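Local coordinates for RagB/SusD family nutrient uptake outer membrane protein (Bacteroides thetaiotaomicron, PDB 7KV2) that probably binds beta-glucans at the bacterial cell surface as a SusD-family, tetratricopeptide-repeat-type component of an outer-membrane nutrient uptake system, at residues 99-104 / 485-490; 117-122 / 153-158; 160-165 / 496-501. One frame throughout, in Å; residues are numbered along the deposited sequence.

Contact 1 (99-104 / 485-490); sequences NFEAIP and RTNSWS. With EDO (1,2-ethanediol), chain D.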
loop_
_atom_site.group_PDB
_atom_site.type_symbol
_atom_site.label_atom_id
_atom_site.label_comp_id
_atom_site.label_asym_id
_atom_site.label_seq_id
_atom_site.Cartn_x
_atom_site.Cartn_y
_atom_site.Cartn_z
ATOM N N ASN A 99 5.539 -18.173 -1.922
ATOM C CA ASN A 99 5.697 -19.558 -1.412
ATOM C C ASN A 99 6.727 -19.624 -0.270
ATOM O O ASN A 99 7.185 -20.739 0.034
ATOM C CB ASN A 99 6.032 -20.485 -2.585
ATOM C CG ASN A 99 5.780 -21.934 -2.255
ATOM O OD1 ASN A 99 4.879 -22.232 -1.473
ATOM N ND2 ASN A 99 6.597 -22.819 -2.823
ATOM N N PHE A 100 7.065 -18.502 0.355
ATOM C CA PHE A 100 7.950 -18.399 1.553
ATOM C C PHE A 100 9.304 -19.093 1.276
ATOM O O PHE A 100 9.834 -19.717 2.217
ATOM C CB PHE A 100 7.241 -18.979 2.787
ATOM C CG PHE A 100 5.827 -18.480 2.939
ATOM C CD1 PHE A 100 5.558 -17.118 2.846
ATOM C CD2 PHE A 100 4.768 -19.347 3.114
ATOM C CE1 PHE A 100 4.256 -16.645 2.929
ATOM C CE2 PHE A 100 3.463 -18.876 3.197
ATOM C CZ PHE A 100 3.210 -17.527 3.098
ATOM N N GLU A 101 9.840 -18.951 0.067
ATOM C CA GLU A 101 11.138 -19.551 -0.370
ATOM C C GLU A 101 11.995 -18.486 -1.086
ATOM O O GLU A 101 12.759 -18.821 -2.017
ATOM C CB GLU A 101 10.826 -20.801 -1.199
ATOM C CG GLU A 101 10.092 -20.561 -2.501
ATOM C CD GLU A 101 9.980 -21.788 -3.389
ATOM O OE1 GLU A 101 10.976 -22.538 -3.450
ATOM O OE2 GLU A 101 8.939 -21.976 -4.053
ATOM N N ALA A 102 11.820 -17.209 -0.742
ATOM C CA ALA A 102 12.682 -16.115 -1.231
ATOM C C ALA A 102 14.137 -16.485 -0.904
ATOM O O ALA A 102 14.345 -17.034 0.179
ATOM C CB ALA A 102 12.320 -14.835 -0.540
ATOM N N ILE A 103 15.051 -16.203 -1.821
ATOM C CA ILE A 103 16.521 -16.329 -1.617
ATOM C C ILE A 103 17.185 -15.003 -1.954
ATOM O O ILE A 103 16.769 -14.287 -2.888
ATOM C CB ILE A 103 17.071 -17.507 -2.448
ATOM C CG1 ILE A 103 16.805 -17.315 -3.946
ATOM C CG2 ILE A 103 16.468 -18.785 -1.894
ATOM C CD1 ILE A 103 17.577 -18.219 -4.898
ATOM N N PRO A 104 18.258 -14.682 -1.191
ATOM C CA PRO A 104 18.973 -13.412 -1.309
ATOM C C PRO A 104 19.423 -13.031 -2.721
ATOM O O PRO A 104 19.492 -11.862 -2.994
ATOM C CB PRO A 104 20.254 -13.637 -0.461
ATOM C CG PRO A 104 19.902 -14.729 0.539
ATOM C CD PRO A 104 18.792 -15.531 -0.112
ATOM N N ARG A 485 0.916 -22.603 -3.525
ATOM C CA ARG A 485 1.683 -22.515 -2.275
ATOM C C ARG A 485 1.897 -23.956 -1.765
ATOM O O ARG A 485 0.888 -24.687 -1.592
ATOM C CB ARG A 485 0.940 -21.657 -1.268
ATOM C CG ARG A 485 1.653 -21.549 0.066
ATOM C CD ARG A 485 1.037 -20.500 0.969
ATOM N NE ARG A 485 1.401 -19.157 0.492
ATOM C CZ ARG A 485 0.584 -18.099 0.486
ATOM N NH1 ARG A 485 -0.671 -18.227 0.852
ATOM N NH2 ARG A 485 1.017 -16.927 0.038
ATOM N N THR A 486 3.157 -24.343 -1.569
ATOM C CA THR A 486 3.552 -25.711 -1.146
ATOM C C THR A 486 4.208 -25.664 0.229
ATOM O O THR A 486 4.450 -26.752 0.781
ATOM C CB THR A 486 4.480 -26.377 -2.167
ATOM O OG1 THR A 486 5.672 -25.606 -2.258
ATOM C CG2 THR A 486 3.842 -26.563 -3.521
ATOM N N ASN A 487 4.483 -24.465 0.758
ATOM C CA ASN A 487 5.075 -24.263 2.102
ATOM C C ASN A 487 4.053 -23.645 3.035
ATOM O O ASN A 487 3.089 -23.027 2.562
ATOM C CB ASN A 487 6.368 -23.443 2.033
ATOM C CG ASN A 487 7.432 -24.161 1.240
ATOM O OD1 ASN A 487 7.680 -25.338 1.478
ATOM N ND2 ASN A 487 8.016 -23.504 0.256
ATOM N N SER A 488 4.247 -23.835 4.338
ATOM C CA SER A 488 3.490 -23.142 5.402
ATOM C C SER A 488 4.295 -21.952 5.896
ATOM O O SER A 488 5.511 -22.077 6.024
ATOM C CB SER A 488 3.146 -24.053 6.535
ATOM O OG SER A 488 2.142 -24.948 6.133
ATOM N N TRP A 489 3.641 -20.841 6.207
ATOM C CA TRP A 489 4.321 -19.708 6.874
ATOM C C TRP A 489 4.806 -20.148 8.264
ATOM O O TRP A 489 4.060 -20.834 8.940
ATOM C CB TRP A 489 3.360 -18.518 6.989
ATOM C CG TRP A 489 4.014 -17.245 7.399
ATOM C CD1 TRP A 489 4.511 -16.285 6.563
ATOM C CD2 TRP A 489 4.243 -16.776 8.741
ATOM N NE1 TRP A 489 5.018 -15.249 7.292
ATOM C CE2 TRP A 489 4.873 -15.519 8.626
ATOM C CE3 TRP A 489 3.983 -17.282 10.019
ATOM C CZ2 TRP A 489 5.272 -14.770 9.734
ATOM C CZ3 TRP A 489 4.356 -16.533 11.117
ATOM C CH2 TRP A 489 4.992 -15.297 10.975
ATOM N N SER A 490 5.966 -19.664 8.696
ATOM C CA SER A 490 6.463 -19.829 10.087
ATOM C C SER A 490 7.177 -18.551 10.475
ATOM O O SER A 490 7.524 -17.771 9.574
ATOM C CB SER A 490 7.390 -21.038 10.181
ATOM O OG SER A 490 8.550 -20.837 9.384
HETATM C C1 EDO D . 18.709 -9.288 -5.436
HETATM O O1 EDO D . 18.515 -10.649 -5.528
HETATM C C2 EDO D . 20.116 -8.934 -5.732
HETATM O O2 EDO D . 20.963 -9.258 -4.653
#
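Asn99 and the 485-490 loop are joined by four hydrogen bonds. Asn99 OD1 accepts two backbone N-H groups, Thr486 N at 2.7 Å and Asn487 N at 3.2 Å, which arrive from opposite faces of the amide plane. Asn99 ND2 gives a bond to Thr486 OG1 (3.0 Å), nearly in the amide plane. Asn487 ND2 returns an almost straight bond to Asn99 O (2.9 Å, 171° at the hydrogen). Within 99-104, Asn99 ND2 also bonds Glu101 OE2 from above the carboxylate plane, positioning the amide.

Beside this polar cluster, Trp489 sends its CD1 edge onto one face of the Phe100 ring in a T-shaped pair, centroids 5.0 Å apart and planes at 87°. On the side away from Trp489, Arg485 turns a guanidinium face to the rim of the ring at Phe100 CZ, planes 14° apart. Further out, Met98 O and Ala78 O hold the guanidinium, and Tyr464 OH holds Trp489 NE1. Phe100, at positive phi, is the C-prime residue of the Schellman motif ending helix 92-98: Glu101 N bonds Leu96 O and Phe100 N bonds Met97 O, which positions the ring.

With both amide branches doubly engaged, rotation of the Asn99 carboxamide is fixed, and this helix end is pinned to the loop before helix 500-505.

Contact 2 (117-122 / 153-158); sequences SGVKRC and FYYNWV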
loop_
_atom_site.group_PDB
_atom_site.type_symbol
_atom_site.label_atom_id
_atom_site.label_comp_id
_atom_site.label_asym_id
_atom_site.label_seq_id
_atom_site.Cartn_x
_atom_site.Cartn_y
_atom_site.Cartn_z
ATOM N N SER A 117 16.244 5.871 -1.018
ATOM C CA SER A 117 16.248 7.154 -1.782
ATOM C C SER A 117 15.371 8.158 -1.047
ATOM O O SER A 117 15.815 9.317 -0.840
ATOM C CB SER A 117 15.814 7.012 -3.215
ATOM O OG SER A 117 16.626 6.038 -3.853
ATOM N N GLY A 118 14.182 7.730 -0.624
ATOM C CA GLY A 118 13.295 8.559 0.205
ATOM C C GLY A 118 14.011 9.057 1.466
ATOM O O GLY A 118 14.047 10.287 1.689
ATOM N N VAL A 119 14.581 8.141 2.240
ATOM C CA VAL A 119 15.300 8.437 3.505
ATOM C C VAL A 119 16.387 9.482 3.215
ATOM O O VAL A 119 16.485 10.458 3.995
ATOM C CB VAL A 119 15.886 7.170 4.140
ATOM C CG1 VAL A 119 16.782 7.542 5.300
ATOM C CG2 VAL A 119 14.839 6.186 4.619
ATOM N N LYS A 120 17.181 9.288 2.173
ATOM C CA LYS A 120 18.312 10.201 1.837
ATOM C C LYS A 120 17.755 11.591 1.533
ATOM O O LYS A 120 18.314 12.563 2.023
ATOM C CB LYS A 120 19.140 9.684 0.656
ATOM C CG LYS A 120 20.058 8.516 1.013
ATOM C CD LYS A 120 20.754 7.833 -0.156
ATOM C CE LYS A 120 21.851 6.881 0.288
ATOM N NZ LYS A 120 22.024 5.760 -0.671
ATOM N N ARG A 121 16.661 11.686 0.777
ATOM C CA ARG A 121 16.101 13.011 0.414
ATOM C C ARG A 121 15.555 13.715 1.654
ATOM O O ARG A 121 15.701 14.949 1.707
ATOM C CB ARG A 121 15.065 12.872 -0.707
ATOM C CG ARG A 121 15.694 12.392 -1.995
ATOM C CD ARG A 121 14.680 12.390 -3.095
ATOM N NE ARG A 121 15.291 12.038 -4.350
ATOM C CZ ARG A 121 14.803 12.354 -5.516
ATOM N NH1 ARG A 121 13.660 13.026 -5.606
ATOM N NH2 ARG A 121 15.466 12.015 -6.602
ATOM N N CYS A 122 14.961 12.984 2.600
ATOM C CA CYS A 122 14.453 13.511 3.895
ATOM C C CYS A 122 15.638 14.083 4.709
ATOM O O CYS A 122 15.521 15.209 5.236
ATOM C CB CYS A 122 13.674 12.451 4.671
ATOM S SG CYS A 122 12.085 12.054 3.845
ATOM N N PHE A 153 7.775 6.912 7.068
ATOM C CA PHE A 153 6.957 6.226 6.009
ATOM C C PHE A 153 7.899 5.344 5.157
ATOM O O PHE A 153 7.649 4.143 4.951
ATOM C CB PHE A 153 6.144 7.246 5.200
ATOM C CG PHE A 153 5.100 6.610 4.300
ATOM C CD1 PHE A 153 5.439 6.045 3.086
ATOM C CD2 PHE A 153 3.803 6.408 4.771
ATOM C CE1 PHE A 153 4.490 5.407 2.299
ATOM C CE2 PHE A 153 2.867 5.742 4.001
ATOM C CZ PHE A 153 3.211 5.258 2.757
ATOM N N TYR A 154 9.063 5.854 4.776
ATOM C CA TYR A 154 10.017 5.082 3.953
ATOM C C TYR A 154 10.671 3.968 4.797
ATOM O O TYR A 154 10.876 2.846 4.259
ATOM C CB TYR A 154 11.029 6.034 3.325
ATOM C CG TYR A 154 10.497 7.030 2.336
ATOM C CD1 TYR A 154 9.856 6.601 1.173
ATOM C CD2 TYR A 154 10.734 8.384 2.479
ATOM C CE1 TYR A 154 9.451 7.502 0.208
ATOM C CE2 TYR A 154 10.293 9.297 1.537
ATOM C CZ TYR A 154 9.641 8.858 0.395
ATOM O OH TYR A 154 9.233 9.727 -0.585
ATOM N N TYR A 155 11.031 4.250 6.065
ATOM C CA TYR A 155 11.614 3.223 6.972
ATOM C C TYR A 155 10.592 2.110 7.238
ATOM O O TYR A 155 10.981 0.969 7.344
ATOM C CB TYR A 155 12.091 3.816 8.301
ATOM C CG TYR A 155 13.505 4.320 8.210
ATOM C CD1 TYR A 155 14.517 3.447 7.877
ATOM C CD2 TYR A 155 13.844 5.637 8.464
ATOM C CE1 TYR A 155 15.835 3.858 7.759
ATOM C CE2 TYR A 155 15.165 6.060 8.363
ATOM C CZ TYR A 155 16.160 5.178 7.994
ATOM O OH TYR A 155 17.475 5.562 7.880
ATOM N N ASN A 156 9.302 2.437 7.249
ATOM C CA ASN A 156 8.226 1.461 7.460
ATOM C C ASN A 156 8.248 0.451 6.306
ATOM O O ASN A 156 8.014 -0.740 6.560
ATOM C CB ASN A 156 6.881 2.186 7.614
ATOM C CG ASN A 156 5.783 1.215 7.920
ATOM O OD1 ASN A 156 5.896 0.437 8.879
ATOM N ND2 ASN A 156 4.724 1.254 7.100
ATOM N N TRP A 157 8.555 0.872 5.079
ATOM C CA TRP A 157 8.590 -0.073 3.940
ATOM C C TRP A 157 9.683 -1.126 4.258
ATOM O O TRP A 157 9.451 -2.322 4.121
ATOM C CB TRP A 157 8.925 0.666 2.651
ATOM C CG TRP A 157 7.816 1.456 2.003
ATOM C CD1 TRP A 157 6.490 1.462 2.308
ATOM C CD2 TRP A 157 7.970 2.310 0.859
ATOM N NE1 TRP A 157 5.811 2.272 1.435
ATOM C CE2 TRP A 157 6.684 2.791 0.526
ATOM C CE3 TRP A 157 9.057 2.698 0.073
ATOM C CZ2 TRP A 157 6.469 3.678 -0.522
ATOM C CZ3 TRP A 157 8.833 3.533 -1.013
ATOM C CH2 TRP A 157 7.543 4.000 -1.310
ATOM N N VAL A 158 10.880 -0.689 4.643
ATOM C CA VAL A 158 11.986 -1.666 4.886
ATOM C C VAL A 158 11.830 -2.357 6.235
ATOM O O VAL A 158 12.211 -3.532 6.303
ATOM C CB VAL A 158 13.383 -1.060 4.664
ATOM C CG1 VAL A 158 13.717 -0.967 3.186
ATOM C CG2 VAL A 158 13.554 0.287 5.335
#
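Gly118 lies directly against Tyr154: its CA sits over the ring face, 3.5 Å from the centroid and 17° off the normal, a close CH-pi contact. The absence of a side chain lets Gly118 CA come within 3.4 Å of Tyr154 CE2. The CA atoms of these two residues, 6.1 Å apart, are the closest between the two segments, so the glycine is where helix 110-130 lets the aromatic ring come right up to its backbone.

Val119 follows and uses its two methyls differently. With CG1 anti to the backbone N (chi1 171°), CG2 is placed over the centre of the Tyr155 ring, 3.8 Å from the centroid, while CG1 reaches the hydroxyl end, with Tyr155 OH 3.3 Å away. Val119 CG2 also touches Tyr154 CB (4.0 Å), so the valine contacts both tyrosines.

One turn further on from Gly118, Cys122 points its sulfur at the rim of the Tyr154 ring, SG lying 4.0 Å from Tyr154 CE2 and near the ring plane, an edge-on sulfur-aromatic contact. Tyr154 is therefore met over a face by Gly118 and at an edge by Cys122.

The 117-122 and 153-158 segments run at 153°, axes 9.1 Å apart, a near-antiparallel pairing consistent with the tetratricopeptide-like helical fold of the SusD family. No hydrogen bond crosses between them. The hydroxyls instead bond beyond them, Tyr154 OH to Ala53 O and Tyr155 OH to Phe168 O, so the buried interface is held by dispersion and CH-pi contacts while each tyrosine is anchored at its polar end.

Contact 3 (160-165 / 496-501); sequences KFWGNV and LPIPQK. With EDO (1,2-ethanediol), chain D.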
loop_
_atom_site.group_PDB
_atom_site.type_symbol
_atom_site.label_atom_id
_atom_site.label_comp_id
_atom_site.label_asym_id
_atom_site.label_seq_id
_atom_site.Cartn_x
_atom_site.Cartn_y
_atom_site.Cartn_z
ATOM N N LYS A 160 8.960 -3.292 7.687
ATOM C CA LYS A 160 7.971 -4.375 7.518
ATOM C C LYS A 160 8.570 -5.507 6.692
ATOM O O LYS A 160 8.374 -6.649 7.101
ATOM C CB LYS A 160 6.649 -3.853 6.916
ATOM C CG LYS A 160 5.783 -3.191 7.969
ATOM C CD LYS A 160 4.346 -3.060 7.553
ATOM C CE LYS A 160 3.453 -2.847 8.743
ATOM N NZ LYS A 160 2.042 -2.805 8.310
ATOM N N PHE A 161 9.162 -5.243 5.530
ATOM C CA PHE A 161 9.538 -6.322 4.591
ATOM C C PHE A 161 10.827 -7.006 5.085
ATOM O O PHE A 161 10.902 -8.204 4.889
ATOM C CB PHE A 161 9.700 -5.843 3.157
ATOM C CG PHE A 161 8.367 -5.637 2.447
ATOM C CD1 PHE A 161 7.709 -6.692 1.831
ATOM C CD2 PHE A 161 7.795 -4.370 2.371
ATOM C CE1 PHE A 161 6.482 -6.507 1.196
ATOM C CE2 PHE A 161 6.580 -4.167 1.708
ATOM C CZ PHE A 161 5.933 -5.232 1.116
ATOM N N TRP A 162 11.767 -6.267 5.663
ATOM C CA TRP A 162 13.105 -6.859 5.987
ATOM C C TRP A 162 13.459 -6.780 7.487
ATOM O O TRP A 162 14.296 -7.617 7.909
ATOM C CB TRP A 162 14.180 -6.205 5.139
ATOM C CG TRP A 162 14.193 -6.612 3.706
ATOM C CD1 TRP A 162 14.725 -7.751 3.188
ATOM C CD2 TRP A 162 13.661 -5.867 2.599
ATOM N NE1 TRP A 162 14.585 -7.760 1.835
ATOM C CE2 TRP A 162 13.934 -6.614 1.443
ATOM C CE3 TRP A 162 12.955 -4.657 2.485
ATOM C CZ2 TRP A 162 13.590 -6.168 0.169
ATOM C CZ3 TRP A 162 12.651 -4.201 1.224
ATOM C CH2 TRP A 162 12.904 -4.970 0.092
ATOM N N GLY A 163 12.912 -5.823 8.240
ATOM C CA GLY A 163 12.958 -5.769 9.716
ATOM C C GLY A 163 14.278 -5.197 10.251
ATOM O O GLY A 163 14.258 -4.083 10.812
ATOM N N ASN A 164 15.363 -5.967 10.145
ATOM C CA ASN A 164 16.701 -5.650 10.744
ATOM C C ASN A 164 17.580 -4.987 9.685
ATOM O O ASN A 164 18.266 -5.725 8.943
ATOM C CB ASN A 164 17.364 -6.927 11.285
ATOM C CG ASN A 164 16.472 -7.746 12.179
ATOM O OD1 ASN A 164 16.121 -7.357 13.280
ATOM N ND2 ASN A 164 16.079 -8.907 11.704
ATOM N N VAL A 165 17.519 -3.658 9.530
ATOM C CA VAL A 165 18.033 -2.954 8.310
ATOM C C VAL A 165 18.861 -1.744 8.731
ATOM O O VAL A 165 18.730 -1.310 9.871
ATOM C CB VAL A 165 16.872 -2.516 7.390
ATOM C CG1 VAL A 165 16.180 -3.738 6.822
ATOM C CG2 VAL A 165 15.918 -1.612 8.119
ATOM N N LEU A 496 12.027 -10.834 5.151
ATOM C CA LEU A 496 12.563 -11.426 3.896
ATOM C C LEU A 496 14.091 -11.445 3.963
ATOM O O LEU A 496 14.676 -10.637 4.673
ATOM C CB LEU A 496 12.145 -10.597 2.684
ATOM C CG LEU A 496 10.658 -10.733 2.307
ATOM C CD1 LEU A 496 10.259 -9.582 1.394
ATOM C CD2 LEU A 496 10.420 -12.070 1.624
ATOM N N PRO A 497 14.752 -12.301 3.167
ATOM C CA PRO A 497 16.199 -12.221 2.991
ATOM C C PRO A 497 16.564 -10.836 2.449
ATOM O O PRO A 497 15.941 -10.407 1.450
ATOM C CB PRO A 497 16.543 -13.254 1.915
ATOM C CG PRO A 497 15.369 -14.198 1.924
ATOM C CD PRO A 497 14.170 -13.354 2.337
ATOM N N ILE A 498 17.570 -10.194 3.070
ATOM C CA ILE A 498 18.228 -8.962 2.520
ATOM C C ILE A 498 18.872 -9.294 1.178
ATOM O O ILE A 498 19.506 -10.337 1.055
ATOM C CB ILE A 498 19.203 -8.393 3.563
ATOM C CG1 ILE A 498 18.442 -8.032 4.836
ATOM C CG2 ILE A 498 19.985 -7.213 2.994
ATOM C CD1 ILE A 498 19.314 -7.753 6.049
ATOM N N PRO A 499 18.730 -8.461 0.111
ATOM C CA PRO A 499 19.373 -8.733 -1.168
ATOM C C PRO A 499 20.884 -9.040 -1.020
ATOM O O PRO A 499 21.545 -8.369 -0.213
ATOM C CB PRO A 499 19.140 -7.443 -1.973
ATOM C CG PRO A 499 17.813 -6.923 -1.423
ATOM C CD PRO A 499 17.864 -7.264 0.041
ATOM N N GLN A 500 21.370 -10.019 -1.790
ATOM C CA GLN A 500 22.794 -10.488 -1.731
ATOM C C GLN A 500 23.720 -9.311 -2.055
ATOM O O GLN A 500 24.764 -9.175 -1.361
ATOM C CB GLN A 500 23.061 -11.658 -2.680
ATOM C CG GLN A 500 24.419 -12.361 -2.433
ATOM C CD GLN A 500 24.569 -12.860 -1.012
ATOM O OE1 GLN A 500 23.718 -13.575 -0.469
ATOM N NE2 GLN A 500 25.647 -12.446 -0.368
ATOM N N LYS A 501 23.367 -8.479 -3.035
ATOM C CA LYS A 501 24.178 -7.286 -3.391
ATOM C C LYS A 501 24.354 -6.370 -2.175
ATOM O O LYS A 501 25.461 -5.821 -2.045
ATOM C CB LYS A 501 23.623 -6.571 -4.616
ATOM C CG LYS A 501 23.950 -7.306 -5.903
ATOM C CD LYS A 501 23.126 -6.904 -7.087
ATOM C CE LYS A 501 23.277 -7.850 -8.261
ATOM N NZ LYS A 501 22.273 -7.533 -9.303
HETATM C C1 EDO D . 18.709 -9.288 -5.436
HETATM O O1 EDO D . 18.515 -10.649 -5.528
HETATM C C2 EDO D . 20.116 -8.934 -5.732
HETATM O O2 EDO D . 20.963 -9.258 -4.653
#
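Trp162 turns the edge of its indole toward the 496-501 segment, with Pro497 O in the ring plane, while the CB of its own neighbour Phe161 lies over one face, offset toward the rim. The Phe161 ring likewise meets its partner at an edge, Leu496 CD1 lying 3.9 Å from Phe161 CD1; the two side chains extend alongside each other in a common direction. The contact belongs to the helical SusD fold: the C-terminal end of helix 137-162 packs against the extended, proline-rich strip that leads into helix 500-505.

Two hydrogen bonds fasten it. Leu496 N gives a nearly straight bond to Phe161 O (2.9 Å, 173° at the hydrogen), in the carbonyl plane. Trp162 NE1 reaches Pro497 O at 3.0 Å with a more bent geometry, 136° at the hydrogen, and approaches from above the plane of that carbonyl. Trp162 has CG anti to its carbonyl carbon (chi1 -74°), which carries the pyrrole edge across to the proline strip. There CD1 touches Leu496 O and CB as well as Ile498 CG1, and Pro499 CD comes near the indole nitrogen.

Asn513 ND2 adds an indirect link, bonding both Trp162 O and Leu496 O, and Trp112 of helix 110-130 meets Trp162 edge-to-face. Beyond the N-cap residue Pro499, a 1,2-ethanediol molecule, probably from the crystallisation liquor, sits at the start of helix 500-505, its O2 accepting a nearly straight 3.0 Å bond from Lys501 N.

In the fold
Contacts 1 and 3 bring the N-terminal part of the chain against its last thirty or so residues, and their segments alternate in sequence: 99-104, 160-165, 485-490, 496-501. Their centres are about 15 Å apart and they touch, Pro104 O lying 2.9 Å from Gln500 N in a probable hydrogen bond; one ethanediol contacts both. Contact 2, between 99-104 and 160-165 in sequence, pairs helices 110-130 and 137-162. Its centre is about 14 Å from that of contact 3, with which it shares helix 137-162, and about 27 Å from that of contact 1. The C-terminal region thus meets the chain just before helix 110-130 and at the end of helix 137-162, linking the two family regions.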